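Local atomic coordinates of ferredoxin-NADP reductase (PDB entry 5TR9), a protein that probably transfers electrons between NADP(H) and ferredoxin by way of its bound flavin, FAD. Residues 206-210 against 211-215; 139-142 against 143-146. All blocks are in the same frame, centred on the assembly; numbering follows the deposited sequence. Where two conformers were deposited one is given.

Interaction 1: 206-210 against 211-215; sequences PELLK and NNSIE
Leu208 and Ile214 form the close side of this tight corner, in which one helix ends and another begins within a few residues. CG1 of Ile214 lies 3.8 Å from CB of Leu208, and its CD1 reaches on to the next leucine, 3.9 Å from CD2 of Leu209. Polar atoms back this apolar pairing: Ile214 N donates to Leu208 O at 3.2 Å with an N-H...O angle of 164°, so the second helix is tied by its backbone to the last turn of the first. Leu209 also rests on Thr241 of helix 235-247, which places the buried side against a neighbouring helix of the NAD-binding domain.

The turn itself is built by two asparagines. Asn211 N still closes a helical bond to Glu207 O (3.0 Å), while Asn212 takes a left-handed backbone conformation (phi 68°) that breaks the helical path and turns the chain into helix 213-218. The Asn211 side chain then makes an Asx turn. With chi1 at 70°, its CG sits between the backbone N and the carbonyl carbon, folding Asn211 OD1 back to accept from Ser213 N at 2.9 Å. That bond holds the amide over the start of the second helix.

Toward the other edge the fit slackens and water takes over. Asn211 ND2 donates to a water 2.9 Å away, which in turn donates to Glu207 OE2; the same carboxylate oxygen has a salt bridge to Lys203. Elsewhere on the corner, another water accepts from Glu215 N at 2.9 Å and donates weakly to Leu208 O.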
loop_
_atom_site.group_PDB
_atom_site.type_symbol
_atom_site.label_atom_id
_atom_site.label_comp_id
_atom_site.label_asym_id
_atom_site.label_seq_id
_atom_site.Cartn_x
_atom_site.Cartn_y
_atom_site.Cartn_z
ATOM N N PRO A 206 -11.095 9.766 -7.213
ATOM C CA PRO A 206 -11.896 9.665 -8.449
ATOM C C PRO A 206 -12.177 11.018 -9.067
ATOM O O PRO A 206 -12.069 11.165 -10.291
ATOM C CB PRO A 206 -13.182 8.958 -7.982
ATOM C CG PRO A 206 -12.730 8.162 -6.791
ATOM C CD PRO A 206 -11.734 9.052 -6.094
ATOM N N GLU A 207 -12.477 12.029 -8.243
ATOM C CA GLU A 207 -12.705 13.369 -8.777
ATOM C C GLU A 207 -11.429 13.954 -9.377
ATOM O O GLU A 207 -11.477 14.622 -10.422
ATOM C CB GLU A 207 -13.260 14.297 -7.691
ATOM C CG GLU A 207 -13.624 15.684 -8.262
ATOM C CD GLU A 207 -14.336 16.599 -7.276
ATOM O OE1 GLU A 207 -14.568 16.191 -6.119
ATOM O OE2 GLU A 207 -14.663 17.741 -7.671
ATOM N N LEU A 208 -10.283 13.720 -8.728
ATOM C CA LEU A 208 -9.003 14.218 -9.233
ATOM C C LEU A 208 -8.568 13.527 -10.517
ATOM O O LEU A 208 -7.767 14.095 -11.272
ATOM C CB LEU A 208 -7.922 14.054 -8.171
ATOM C CG LEU A 208 -8.170 14.784 -6.851
ATOM C CD1 LEU A 208 -7.194 14.271 -5.805
ATOM C CD2 LEU A 208 -8.047 16.303 -7.026
ATOM N N LEU A 209 -9.058 12.313 -10.776
ATOM C CA LEU A 209 -8.857 11.706 -12.087
ATOM C C LEU A 209 -9.759 12.350 -13.128
ATOM O O LEU A 209 -9.314 12.680 -14.236
ATOM C CB LEU A 209 -9.124 10.203 -12.011
ATOM C CG LEU A 209 -8.106 9.371 -11.246
ATOM C CD1 LEU A 209 -8.651 7.964 -10.993
ATOM C CD2 LEU A 209 -6.766 9.310 -11.992
ATOM N N LYS A 210 -11.036 12.542 -12.783
ATOM C CA LYS A 210 -11.995 13.122 -13.720
ATOM C C LYS A 210 -11.560 14.505 -14.191
ATOM O O LYS A 210 -11.690 14.829 -15.376
ATOM C CB LYS A 210 -13.376 13.216 -13.074
ATOM C CG LYS A 210 -14.072 11.901 -12.793
ATOM C CD LYS A 210 -15.464 12.183 -12.227
ATOM C CE LYS A 210 -16.180 10.922 -11.769
ATOM N NZ LYS A 210 -15.636 10.412 -10.484
ATOM N N ASN A 211 -11.072 15.344 -13.281
ATOM C CA ASN A 211 -10.779 16.734 -13.608
ATOM C C ASN A 211 -9.331 16.949 -14.045
ATOM O O ASN A 211 -8.900 18.101 -14.177
ATOM C CB ASN A 211 -11.140 17.662 -12.427
ATOM C CG ASN A 211 -10.207 17.524 -11.210
ATOM O OD1 ASN A 211 -9.145 16.915 -11.278
ATOM N ND2 ASN A 211 -10.614 18.120 -10.084
ATOM N N ASN A 212 -8.578 15.865 -14.253
ATOM C CA ASN A 212 -7.207 15.886 -14.757
ATOM C C ASN A 212 -6.207 16.484 -13.777
ATOM O O ASN A 212 -5.080 16.794 -14.165
ATOM C CB ASN A 212 -7.126 16.619 -16.100
ATOM C CG ASN A 212 -7.922 15.922 -17.169
ATOM O OD1 ASN A 212 -7.615 14.792 -17.540
ATOM N ND2 ASN A 212 -8.965 16.580 -17.659
ATOM N N SER A 213 -6.570 16.626 -12.501
ATOM C CA SER A 213 -5.625 17.190 -11.540
ATOM C C SER A 213 -4.456 16.249 -11.265
ATOM O O SER A 213 -3.335 16.713 -11.040
ATOM C CB SER A 213 -6.331 17.544 -10.232
ATOM O OG SER A 213 -7.033 18.772 -10.361
ATOM N N ILE A 214 -4.685 14.937 -11.268
ATOM C CA ILE A 214 -3.564 14.029 -11.030
ATOM C C ILE A 214 -2.606 14.046 -12.217
ATOM O O ILE A 214 -1.384 14.144 -12.045
ATOM C CB ILE A 214 -4.073 12.614 -10.699
ATOM C CG1 ILE A 214 -4.641 12.589 -9.270
ATOM C CG2 ILE A 214 -2.941 11.586 -10.832
ATOM C CD1 ILE A 214 -5.329 11.277 -8.908
ATOM N N GLU A 215 -3.141 14.000 -13.440
ATOM C CA GLU A 215 -2.300 14.124 -14.623
ATOM C C GLU A 215 -1.477 15.408 -14.584
ATOM O O GLU A 215 -0.282 15.398 -14.899
ATOM C CB GLU A 215 -3.185 14.071 -15.866
ATOM C CG GLU A 215 -2.545 14.458 -17.163
ATOM C CD GLU A 215 -3.508 14.254 -18.311
ATOM O OE1 GLU A 215 -3.592 13.119 -18.827
ATOM O OE2 GLU A 215 -4.213 15.219 -18.668
HETATM O O HOH W 1 -13.260 19.275 -9.823
HETATM O O HOH W 2 -5.863 13.025 -13.747
HETATM O O HOH W 3 -6.817 12.141 -15.685
#

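Interaction 2: 139-142 against 143-146; sequences LEQP and EIRQ
Gln141 faces Glu143 and Ile144 across the short bend that joins helix 133-139 to helix 142-147, on the connection between strands 122-128 and 150-157 of the parallel, nucleotide-binding-type sheet. The approach to this bend is held from outside: Leu139 packs on Val151 and Leu153, and Glu140 makes a salt bridge to Arg168.

At Gln141 the backbone opens into an extended conformation before turning into the helix. Its carbonyl oxygen is gripped twice. Ile144 N donates to Gln141 O at 3.1 Å, with an N-H...O angle of 161°, and a water donates to the same oxygen at 2.7 Å. Because that water accepts from Arg145 N at 2.9 Å, it carries the hold on Gln141 one residue further along the helix. The aliphatic base of the glutamine is used as well, Gln141 CB lying 3.7 Å from CG1 of the buried Ile144.

Farther out, the amide of Gln141 and the carboxylate of Glu143 run alongside each other, pointing the same way with their planes turned 75° apart; NE2 of Gln141 stands 2.9 Å from OE1 of Glu143. Glu115 brings a like charge close to that carboxylate oxygen. A bound magnesium ion lies about 5 Å from the Gln141 side chain.

Pro142 comes next along the chain and is met by the glutamate that follows it. The Glu143 chain bends at chi2 (-85°) and passes Pro142 at a slant, so that OE2 of Glu143 comes within 3.8 Å of Pro142 CD.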
loop_
_atom_site.group_PDB
_atom_site.type_symbol
_atom_site.label_atom_id
_atom_site.label_comp_id
_atom_site.label_asym_id
_atom_site.label_seq_id
_atom_site.Cartn_x
_atom_site.Cartn_y
_atom_site.Cartn_z
ATOM N N LEU A 139 8.069 0.059 -4.053
ATOM C CA LEU A 139 9.067 1.112 -4.262
ATOM C C LEU A 139 10.455 0.725 -3.779
ATOM O O LEU A 139 11.443 1.350 -4.187
ATOM C CB LEU A 139 8.634 2.401 -3.566
ATOM C CG LEU A 139 7.430 3.052 -4.229
ATOM C CD1 LEU A 139 6.967 4.236 -3.394
ATOM C CD2 LEU A 139 7.797 3.504 -5.634
ATOM N N GLU A 140 10.562 -0.265 -2.898
ATOM C CA GLU A 140 11.866 -0.722 -2.455
ATOM C C GLU A 140 12.499 -1.722 -3.427
ATOM O O GLU A 140 13.649 -2.100 -3.227
ATOM C CB GLU A 140 11.726 -1.286 -1.029
ATOM C CG GLU A 140 11.452 -0.156 0.006
ATOM C CD GLU A 140 10.432 -0.486 1.116
ATOM O OE1 GLU A 140 10.062 -1.661 1.295
ATOM O OE2 GLU A 140 10.002 0.453 1.823
ATOM N N GLN A 141 11.777 -2.128 -4.477
ATOM C CA GLN A 141 12.341 -3.004 -5.502
ATOM C C GLN A 141 13.175 -2.179 -6.470
ATOM O O GLN A 141 12.614 -1.331 -7.174
ATOM C CB GLN A 141 11.237 -3.703 -6.273
ATOM C CG GLN A 141 10.464 -4.711 -5.475
ATOM C CD GLN A 141 11.270 -5.954 -5.216
ATOM O OE1 GLN A 141 11.922 -6.083 -4.182
ATOM N NE2 GLN A 141 11.249 -6.877 -6.164
ATOM N N PRO A 142 14.491 -2.394 -6.550
ATOM C CA PRO A 142 15.307 -1.547 -7.435
ATOM C C PRO A 142 14.869 -1.603 -8.885
ATOM O O PRO A 142 15.013 -0.606 -9.603
ATOM C CB PRO A 142 16.726 -2.104 -7.250
ATOM C CG PRO A 142 16.699 -2.758 -5.913
ATOM C CD PRO A 142 15.327 -3.332 -5.772
ATOM N N GLU A 143 14.325 -2.731 -9.339
ATOM C CA GLU A 143 14.003 -2.851 -10.755
ATOM C C GLU A 143 12.731 -2.114 -11.145
ATOM O O GLU A 143 12.483 -1.944 -12.342
ATOM C CB GLU A 143 13.885 -4.324 -11.164
ATOM C CG GLU A 143 12.617 -5.025 -10.733
ATOM C CD GLU A 143 12.677 -5.593 -9.321
ATOM O OE1 GLU A 143 11.785 -6.396 -8.974
ATOM O OE2 GLU A 143 13.591 -5.247 -8.552
ATOM N N ILE A 144 11.927 -1.658 -10.185
ATOM C CA ILE A 144 10.674 -0.995 -10.542
ATOM C C ILE A 144 10.944 0.347 -11.224
ATOM O O ILE A 144 10.369 0.646 -12.276
ATOM C CB ILE A 144 9.772 -0.846 -9.305
ATOM C CG1 ILE A 144 9.174 -2.207 -8.924
ATOM C CG2 ILE A 144 8.643 0.165 -9.563
ATOM C CD1 ILE A 144 8.183 -2.762 -9.953
ATOM N N ARG A 145 11.835 1.170 -10.662
ATOM C CA ARG A 145 12.154 2.419 -11.351
ATOM C C ARG A 145 12.983 2.195 -12.610
ATOM O O ARG A 145 13.015 3.072 -13.478
ATOM C CB ARG A 145 12.861 3.392 -10.401
ATOM C CG ARG A 145 11.910 3.975 -9.353
ATOM C CD ARG A 145 12.589 5.000 -8.458
ATOM N NE ARG A 145 12.946 6.219 -9.179
ATOM C CZ ARG A 145 13.569 7.250 -8.621
ATOM N NH1 ARG A 145 13.904 7.199 -7.339
ATOM N NH2 ARG A 145 13.853 8.327 -9.339
ATOM N N GLN A 146 13.656 1.046 -12.738
ATOM C CA GLN A 146 14.355 0.741 -13.980
ATOM C C GLN A 146 13.378 0.352 -15.084
ATOM O O GLN A 146 13.503 0.811 -16.226
ATOM C CB GLN A 146 15.368 -0.380 -13.747
ATOM C CG GLN A 146 16.284 -0.678 -14.941
ATOM C CD GLN A 146 15.719 -1.732 -15.889
ATOM O OE1 GLN A 146 15.340 -1.427 -17.023
ATOM N NE2 GLN A 146 15.669 -2.979 -15.430
HETATM O O HOH W 4 12.782 1.293 -7.906
#

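How the interactions relate
Both corners belong to the NAD-binding domain and show one principle, two short helices meeting at a corner within a strand-to-strand connection. Interaction 2 comes first along the chain, between strands 122-128 and 150-157; interaction 1 follows, between strands 200-201 and 227-233. Their centres are 26 Å apart and their nearest atoms about 14 Å apart, so they do not touch. Strand order runs outward from 122-128 to 200-201 and then returns to 227-233, consistent with a doubly wound domain whose helices cover both faces. Part of 206-210 faces helix 235-247, while side chains of 139-146 reach strand 150-157.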